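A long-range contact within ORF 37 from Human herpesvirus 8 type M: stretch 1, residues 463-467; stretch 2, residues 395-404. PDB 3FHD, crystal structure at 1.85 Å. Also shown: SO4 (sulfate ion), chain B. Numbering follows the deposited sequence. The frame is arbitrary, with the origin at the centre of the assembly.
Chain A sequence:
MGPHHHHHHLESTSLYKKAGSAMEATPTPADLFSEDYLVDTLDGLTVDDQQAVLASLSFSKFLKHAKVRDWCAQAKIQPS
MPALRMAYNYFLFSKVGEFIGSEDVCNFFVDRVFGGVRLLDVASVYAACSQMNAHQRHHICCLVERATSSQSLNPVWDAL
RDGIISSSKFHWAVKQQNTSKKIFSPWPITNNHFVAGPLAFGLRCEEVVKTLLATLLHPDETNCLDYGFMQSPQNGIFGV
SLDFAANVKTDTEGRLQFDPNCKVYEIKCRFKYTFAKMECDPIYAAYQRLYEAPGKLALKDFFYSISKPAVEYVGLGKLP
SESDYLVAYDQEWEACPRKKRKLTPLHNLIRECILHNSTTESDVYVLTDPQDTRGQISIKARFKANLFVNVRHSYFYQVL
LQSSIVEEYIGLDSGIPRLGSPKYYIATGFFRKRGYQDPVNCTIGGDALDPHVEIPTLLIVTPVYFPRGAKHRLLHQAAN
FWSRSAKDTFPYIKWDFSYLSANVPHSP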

# COMPACT_ATOMS: atom_id res chain seq x y z
N PRO A 463 -14.92 -7.08 1.74
CA PRO A 463 -14.06 -8.02 1.00
C PRO A 463 -13.76 -7.56 -0.44
O PRO A 463 -14.56 -6.82 -1.05
CB PRO A 463 -14.89 -9.33 0.99
CG PRO A 463 -16.25 -8.93 1.24
CD PRO A 463 -16.22 -7.68 2.09
N VAL A 464 -12.60 -7.96 -0.96
CA VAL A 464 -12.22 -7.68 -2.35
C VAL A 464 -11.64 -8.98 -2.95
O VAL A 464 -10.73 -9.56 -2.38
CB VAL A 464 -11.14 -6.54 -2.48
CG1 VAL A 464 -11.02 -6.10 -3.96
CG2 VAL A 464 -11.48 -5.30 -1.61
N TYR A 465 -12.19 -9.42 -4.07
CA TYR A 465 -11.73 -10.61 -4.80
C TYR A 465 -11.17 -10.22 -6.16
O TYR A 465 -11.64 -9.25 -6.76
CB TYR A 465 -12.86 -11.63 -4.94
CG TYR A 465 -13.51 -12.03 -3.62
CD1 TYR A 465 -12.99 -13.07 -2.84
CD2 TYR A 465 -14.63 -11.36 -3.14
CE1 TYR A 465 -13.60 -13.43 -1.62
CE2 TYR A 465 -15.23 -11.70 -1.93
CZ TYR A 465 -14.71 -12.73 -1.17
OH TYR A 465 -15.32 -13.08 0.03
N PHE A 466 -10.16 -10.97 -6.65
CA PHE A 466 -9.45 -10.65 -7.91
C PHE A 466 -9.37 -11.84 -8.88
O PHE A 466 -8.54 -12.76 -8.68
CB PHE A 466 -8.03 -10.09 -7.65
CG PHE A 466 -8.00 -8.95 -6.68
CD1 PHE A 466 -8.40 -7.68 -7.08
CD2 PHE A 466 -7.59 -9.16 -5.36
CE1 PHE A 466 -8.40 -6.64 -6.15
CE2 PHE A 466 -7.57 -8.13 -4.44
CZ PHE A 466 -8.00 -6.87 -4.83
N PRO A 467 -10.20 -11.82 -9.95
CA PRO A 467 -10.12 -12.88 -10.97
C PRO A 467 -8.71 -12.90 -11.58
O PRO A 467 -8.09 -11.85 -11.71
CB PRO A 467 -11.17 -12.46 -12.01
CG PRO A 467 -12.03 -11.43 -11.33
CD PRO A 467 -11.17 -10.77 -10.31
S SO4 B . 1.59 2.15 -1.36
O1 SO4 B . 1.72 3.04 -2.50
O2 SO4 B . 0.29 2.38 -0.72
O3 SO4 B . 1.66 0.80 -1.90
O4 SO4 B . 2.72 2.31 -0.49
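Stretch 2 (395-404) YFYQVLLQSS

Stretch 2 is helical throughout, and it lies against a segment that leaves a strand at its start and runs on as loop. Both stretches advance the same way along the contact: Val 464 is level with Phe 396 (CA to CA 7.4 Å), and Phe 466 with Leu 400 (CA to CA 6.6 Å). No hydrogen bond crosses between them, so the fit rests on packing.

Phe 466 covers the most surface. Its CB points toward the helix, and the flat ring can lie directly on the helix backbone: Leu 400 CA sits over one face, 3.6 Å from the ring centroid, a CH-pi contact, while Phe 466 CZ comes within 3.3 Å of Leu 400 N. Leu 400 N is already hydrogen-bonded to Phe 396 O (3.0 Å), so an apolar neighbour costs it nothing. Ser 403 OG approaches Phe 466 CD2 at 3.4 Å; its hydroxyl is hydrogen-bonded to Leu 400 O (Ser 403 OG to Leu 400 O 2.7 Å).

The CA-to-CB bond of Phe 396 points sideways to stretch 1, but the end of its side chain comes nearer and brings the ring up to both Val 464 (Phe 396 CD1 to Val 464 CG1, 3.5 Å) and Phe 466 (Phe 396 CZ to Phe 466 CD1, 3.6 Å). The two rings meet obliquely, planes at 48°. Branched Val 399 adds CG1, 3.6 Å from Phe 466 CZ.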

# COMPACT_ATOMS: atom_id res chain seq x y z
N TYR A 395 -9.26 2.36 -5.45
CA TYR A 395 -8.97 1.50 -4.29
C TYR A 395 -9.04 0.01 -4.63
O TYR A 395 -8.34 -0.80 -4.01
CB TYR A 395 -9.85 1.78 -3.07
CG TYR A 395 -9.73 3.19 -2.51
CD1 TYR A 395 -8.66 4.01 -2.88
CD2 TYR A 395 -10.64 3.68 -1.61
CE1 TYR A 395 -8.54 5.29 -2.41
CE2 TYR A 395 -10.51 5.01 -1.10
CZ TYR A 395 -9.45 5.78 -1.51
OH TYR A 395 -9.29 7.07 -1.05
N PHE A 396 -9.86 -0.34 -5.61
CA PHE A 396 -9.90 -1.70 -6.11
C PHE A 396 -8.55 -2.11 -6.72
O PHE A 396 -8.02 -3.17 -6.39
CB PHE A 396 -11.05 -1.93 -7.11
CG PHE A 396 -11.06 -3.31 -7.67
CD1 PHE A 396 -11.64 -4.38 -6.94
CD2 PHE A 396 -10.47 -3.59 -8.91
CE1 PHE A 396 -11.63 -5.68 -7.46
CE2 PHE A 396 -10.48 -4.91 -9.43
CZ PHE A 396 -11.04 -5.94 -8.70
N TYR A 397 -8.00 -1.24 -7.56
CA TYR A 397 -6.70 -1.40 -8.20
C TYR A 397 -5.55 -1.41 -7.16
O TYR A 397 -4.58 -2.11 -7.33
CB TYR A 397 -6.47 -0.21 -9.14
CG TYR A 397 -7.20 -0.37 -10.44
CD1 TYR A 397 -6.51 -0.76 -11.60
CD2 TYR A 397 -8.59 -0.20 -10.52
CE1 TYR A 397 -7.19 -0.93 -12.82
CE2 TYR A 397 -9.28 -0.40 -11.73
CZ TYR A 397 -8.56 -0.77 -12.88
OH TYR A 397 -9.21 -0.96 -14.09
N GLN A 398 -5.65 -0.56 -6.15
CA GLN A 398 -4.66 -0.56 -5.05
C GLN A 398 -4.54 -1.91 -4.34
O GLN A 398 -3.43 -2.41 -4.17
CB GLN A 398 -4.99 0.57 -4.04
CG GLN A 398 -4.07 0.55 -2.81
CD GLN A 398 -4.11 1.85 -2.03
OE1 GLN A 398 -5.17 2.49 -1.93
NE2 GLN A 398 -2.95 2.27 -1.51
N VAL A 399 -5.67 -2.50 -3.95
CA VAL A 399 -5.65 -3.78 -3.24
C VAL A 399 -5.25 -4.90 -4.22
O VAL A 399 -4.63 -5.89 -3.82
CB VAL A 399 -7.01 -4.07 -2.54
CG1 VAL A 399 -6.94 -5.38 -1.75
CG2 VAL A 399 -7.39 -2.92 -1.60
N LEU A 400 -5.62 -4.73 -5.49
CA LEU A 400 -5.26 -5.69 -6.55
C LEU A 400 -3.73 -5.81 -6.58
O LEU A 400 -3.21 -6.93 -6.57
CB LEU A 400 -5.79 -5.23 -7.93
CG LEU A 400 -5.69 -6.28 -9.05
CD1 LEU A 400 -6.80 -6.10 -10.10
CD2 LEU A 400 -4.32 -6.33 -9.68
N LEU A 401 -3.03 -4.68 -6.67
CA LEU A 401 -1.55 -4.76 -6.64
C LEU A 401 -0.97 -5.32 -5.32
O LEU A 401 0.01 -6.08 -5.36
CB LEU A 401 -0.88 -3.43 -6.99
CG LEU A 401 0.65 -3.49 -7.20
CD1 LEU A 401 1.03 -4.41 -8.43
CD2 LEU A 401 1.26 -2.06 -7.38
N GLN A 402 -1.53 -4.95 -4.17
CA GLN A 402 -1.10 -5.51 -2.91
C GLN A 402 -1.31 -7.02 -2.91
O GLN A 402 -0.44 -7.75 -2.41
CB GLN A 402 -1.82 -4.89 -1.69
CG GLN A 402 -1.66 -3.41 -1.57
CD GLN A 402 -2.47 -2.79 -0.44
OE1 GLN A 402 -3.10 -3.50 0.35
NE2 GLN A 402 -2.45 -1.49 -0.37
N SER A 403 -2.41 -7.52 -3.47
CA SER A 403 -2.58 -8.97 -3.56
C SER A 403 -1.48 -9.65 -4.40
O SER A 403 -0.99 -10.72 -4.04
CB SER A 403 -4.00 -9.40 -4.08
OG SER A 403 -4.16 -9.15 -5.47
N SER A 404 -1.10 -9.04 -5.52
CA SER A 404 -0.09 -9.60 -6.43
C SER A 404 1.29 -9.68 -5.74
O SER A 404 1.99 -10.71 -5.87
CB SER A 404 0.02 -8.71 -7.68
OG SER A 404 -1.19 -8.82 -8.41